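Local coordinates for butyrophilin subfamily 1 member A1 (PDB 4HH8), which may act as a membrane receptor in the secretion of milk-fat droplets and probably restrains the proliferation and cytokine secretion of activated T cells, at residues C36-N41 and C110-D115. The protein carries 1 engineered substitution. Residues are numbered along the deposited sequence; the frame is centred on the assembly and turned at random.
Sequences CRLSPN and CFFRQD
Cys36 and Cys110 form a buried disulfide between the two sheets of the N-terminal immunoglobulin domain, and Phe112, two residues further along its strand, packs its ring beside it. The SG atoms of Cys36 and Cys110 lie 2.1 Å apart, with a torsion of -88° about the bond, close to the relaxed right angle. CB of Cys110 already points at strand 36-39, and SG, set between the backbone N and the carbonyl carbon (chi1 56°), continues in that direction to Cys36. No hydrogen bond joins the segments; the axes of strands 36-39 and 110-114 come within 8.4 Å, at 41° between their directions, and belong to sheets that face each other. This is the canonical intersheet cystine of the V-set β-sandwich, linking strand B (32-39) to strand F (106-114), with Trp51 of strand 48-52 touching Cys110.

The ring of Phe112 reaches over from strand 106-114 and presents its CE2 edge to CB of Cys36, 3.9 Å away and near the ring plane. On the CD1 side, CD2 of Leu38 approaches obliquely to 3.6 Å from CD1 of Phe112, with CG of Leu38 close behind. Without the ring of Phe112, as with an alanine here, CB of Cys36 and CD2 of Leu38 would probably lose their shared aromatic neighbour, opening a gap beside the disulfide. The side chain of Phe112 also touches Val17, Leu49 and Met47, and Phe15 packs on Leu38.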
ATOM      1  N   CYS A  36       0.507  12.582  13.559  1.00 36.29           N
ATOM      2  CA  CYS A  36       0.281  12.290  14.961  1.00 37.98           C
ATOM      3  C   CYS A  36       0.077  13.646  15.627  1.00 38.80           C
ATOM      4  O   CYS A  36       0.591  14.668  15.145  1.00 39.28           O
ATOM      5  CB  CYS A  36       1.462  11.578  15.594  1.00 37.13           C
ATOM      6  SG  CYS A  36       1.645   9.869  15.129  1.00 41.63           S
ATOM      7  N   ARG A  37      -0.680  13.662  16.717  1.00 39.87           N
ATOM      8  CA  ARG A  37      -0.979  14.918  17.403  1.00 40.80           C
ATOM      9  C   ARG A  37      -0.925  14.756  18.906  1.00 39.65           C
ATOM     10  O   ARG A  37      -1.131  13.662  19.438  1.00 39.00           O
ATOM     11  CB  ARG A  37      -2.322  15.533  16.951  1.00 41.41           C
ATOM     12  CG  ARG A  37      -3.532  14.616  17.120  1.00 47.19           C
ATOM     13  CD  ARG A  37      -4.902  15.330  17.097  1.00 55.81           C
ATOM     14  NE  ARG A  37      -5.939  14.421  17.636  1.00 64.29           N
ATOM     15  CZ  ARG A  37      -7.261  14.499  17.420  1.00 68.10           C
ATOM     16  NH1 ARG A  37      -7.785  15.464  16.655  1.00 69.91           N
ATOM     17  NH2 ARG A  37      -8.069  13.592  17.971  1.00 69.19           N
ATOM     18  N   LEU A  38      -0.627  15.864  19.575  1.00 39.12           N
ATOM     19  CA  LEU A  38      -0.688  15.920  21.024  1.00 38.52           C
ATOM     20  C   LEU A  38      -2.128  16.007  21.500  1.00 38.26           C
ATOM     21  O   LEU A  38      -2.962  16.610  20.819  1.00 38.00           O
ATOM     22  CB  LEU A  38       0.095  17.135  21.538  1.00 37.90           C
ATOM     23  CG  LEU A  38       1.624  16.976  21.494  1.00 39.05           C
ATOM     24  CD1 LEU A  38       2.321  18.196  22.113  1.00 38.58           C
ATOM     25  CD2 LEU A  38       2.124  15.689  22.162  1.00 38.15           C
ATOM     26  N   SER A  39      -2.391  15.409  22.667  1.00 38.53           N
ATOM     27  CA  SER A  39      -3.595  15.649  23.477  1.00 39.41           C
ATOM     28  C   SER A  39      -3.123  16.050  24.870  1.00 38.91           C
ATOM     29  O   SER A  39      -2.408  15.291  25.524  1.00 39.71           O
ATOM     30  CB  SER A  39      -4.474  14.403  23.616  1.00 40.12           C
ATOM     31  OG  SER A  39      -5.799  14.771  24.011  1.00 42.53           O
ATOM     32  N   PRO A  40      -3.492  17.244  25.329  1.00 38.23           N
ATOM     33  CA  PRO A  40      -4.320  18.290  24.716  1.00 37.92           C
ATOM     34  C   PRO A  40      -3.630  18.975  23.550  1.00 37.37           C
ATOM     35  O   PRO A  40      -2.431  18.769  23.323  1.00 37.17           O
ATOM     36  CB  PRO A  40      -4.491  19.295  25.852  1.00 38.11           C
ATOM     37  CG  PRO A  40      -3.259  19.063  26.687  1.00 38.50           C
ATOM     38  CD  PRO A  40      -3.034  17.620  26.676  1.00 38.27           C
ATOM     39  N   ASN A  41      -4.372  19.820  22.844  1.00 36.60           N
ATOM     40  CA  ASN A  41      -3.860  20.460  21.644  1.00 35.51           C
ATOM     41  C   ASN A  41      -2.909  21.631  21.932  1.00 35.26           C
ATOM     42  O   ASN A  41      -3.145  22.776  21.533  1.00 35.07           O
ATOM     43  CB  ASN A  41      -5.017  20.857  20.731  1.00 35.73           C
ATOM     44  CG  ASN A  41      -6.053  21.691  21.438  1.00 36.27           C
ATOM     45  OD1 ASN A  41      -6.268  21.565  22.655  1.00 36.39           O
ATOM     46  ND2 ASN A  41      -6.687  22.575  20.689  1.00 39.08           N
ATOM     47  N   CYS A 110       5.319   7.193  16.245  1.00 38.82           N
ATOM     48  CA  CYS A 110       5.628   8.623  16.394  1.00 39.66           C
ATOM     49  C   CYS A 110       5.848   8.963  17.845  1.00 40.34           C
ATOM     50  O   CYS A 110       4.949   8.788  18.674  1.00 41.05           O
ATOM     51  CB  CYS A 110       4.519   9.496  15.841  1.00 39.41           C
ATOM     52  SG  CYS A 110       2.889   9.131  16.587  1.00 41.34           S
ATOM     53  N   PHE A 111       7.029   9.500  18.126  1.00 40.22           N
ATOM     54  CA  PHE A 111       7.472   9.788  19.471  1.00 40.11           C
ATOM     55  C   PHE A 111       7.688  11.302  19.623  1.00 39.35           C
ATOM     56  O   PHE A 111       8.359  11.920  18.795  1.00 38.80           O
ATOM     57  CB  PHE A 111       8.766   9.007  19.663  1.00 40.36           C
ATOM     58  CG  PHE A 111       9.434   9.204  20.981  1.00 42.31           C
ATOM     59  CD1 PHE A 111       9.055   8.442  22.093  1.00 45.03           C
ATOM     60  CD2 PHE A 111      10.514  10.074  21.100  1.00 43.25           C
ATOM     61  CE1 PHE A 111       9.710   8.592  23.310  1.00 45.85           C
ATOM     62  CE2 PHE A 111      11.176  10.242  22.302  1.00 44.11           C
ATOM     63  CZ  PHE A 111      10.778   9.495  23.417  1.00 46.07           C
ATOM     64  N   PHE A 112       7.092  11.872  20.671  1.00 39.15           N
ATOM     65  CA  PHE A 112       7.189  13.291  21.030  1.00 39.38           C
ATOM     66  C   PHE A 112       7.871  13.369  22.389  1.00 40.63           C
ATOM     67  O   PHE A 112       7.405  12.732  23.314  1.00 39.89           O
ATOM     68  CB  PHE A 112       5.806  13.893  21.226  1.00 38.44           C
ATOM     69  CG  PHE A 112       5.060  14.157  19.972  1.00 36.39           C
ATOM     70  CD1 PHE A 112       4.696  15.449  19.638  1.00 34.33           C
ATOM     71  CD2 PHE A 112       4.674  13.122  19.138  1.00 35.21           C
ATOM     72  CE1 PHE A 112       3.973  15.701  18.475  1.00 32.99           C
ATOM     73  CE2 PHE A 112       3.972  13.370  17.967  1.00 31.22           C
ATOM     74  CZ  PHE A 112       3.622  14.642  17.635  1.00 30.71           C
ATOM     75  N   ARG A 113       8.934  14.165  22.519  1.00 42.09           N
ATOM     76  CA  ARG A 113       9.600  14.352  23.812  1.00 44.34           C
ATOM     77  C   ARG A 113       9.870  15.815  24.151  1.00 45.37           C
ATOM     78  O   ARG A 113      10.391  16.562  23.322  1.00 45.04           O
ATOM     79  CB  ARG A 113      10.924  13.574  23.902  1.00 44.35           C
ATOM     80  CG  ARG A 113      11.881  14.116  25.028  1.00 47.54           C
ATOM     81  CD  ARG A 113      13.231  13.401  25.112  1.00 50.37           C
ATOM     82  NE  ARG A 113      13.025  12.039  25.583  1.00 55.70           N
ATOM     83  CZ  ARG A 113      13.985  11.136  25.783  1.00 59.39           C
ATOM     84  NH1 ARG A 113      15.278  11.429  25.562  1.00 60.35           N
ATOM     85  NH2 ARG A 113      13.647   9.921  26.208  1.00 59.77           N
ATOM     86  N   GLN A 114       9.516  16.203  25.376  1.00 47.36           N
ATOM     87  CA  GLN A 114       9.966  17.460  25.970  1.00 50.19           C
ATOM     88  C   GLN A 114      10.661  17.155  27.304  1.00 51.45           C
ATOM     89  O   GLN A 114      10.032  16.682  28.251  1.00 50.96           O
ATOM     90  CB  GLN A 114       8.809  18.439  26.151  1.00 50.25           C
ATOM     91  CG  GLN A 114       9.234  19.903  26.107  1.00 53.40           C
ATOM     92  CD  GLN A 114       8.034  20.852  26.196  1.00 58.58           C
ATOM     93  OE1 GLN A 114       7.234  20.791  27.150  1.00 60.93           O
ATOM     94  NE2 GLN A 114       7.896  21.727  25.197  1.00 59.08           N
ATOM     95  N   ASP A 115      11.970  17.420  27.342  1.00 53.81           N
ATOM     96  CA  ASP A 115      12.877  16.999  28.425  1.00 55.87           C
ATOM     97  C   ASP A 115      12.686  15.551  28.876  1.00 56.59           C
ATOM     98  O   ASP A 115      13.123  14.616  28.191  1.00 56.86           O
ATOM     99  CB  ASP A 115      12.789  17.933  29.628  1.00 56.30           C
ATOM    100  CG  ASP A 115      13.027  19.373  29.265  1.00 59.13           C
ATOM    101  OD1 ASP A 115      14.040  19.679  28.582  1.00 62.65           O
ATOM    102  OD2 ASP A 115      12.204  20.212  29.685  1.00 61.31           O
TER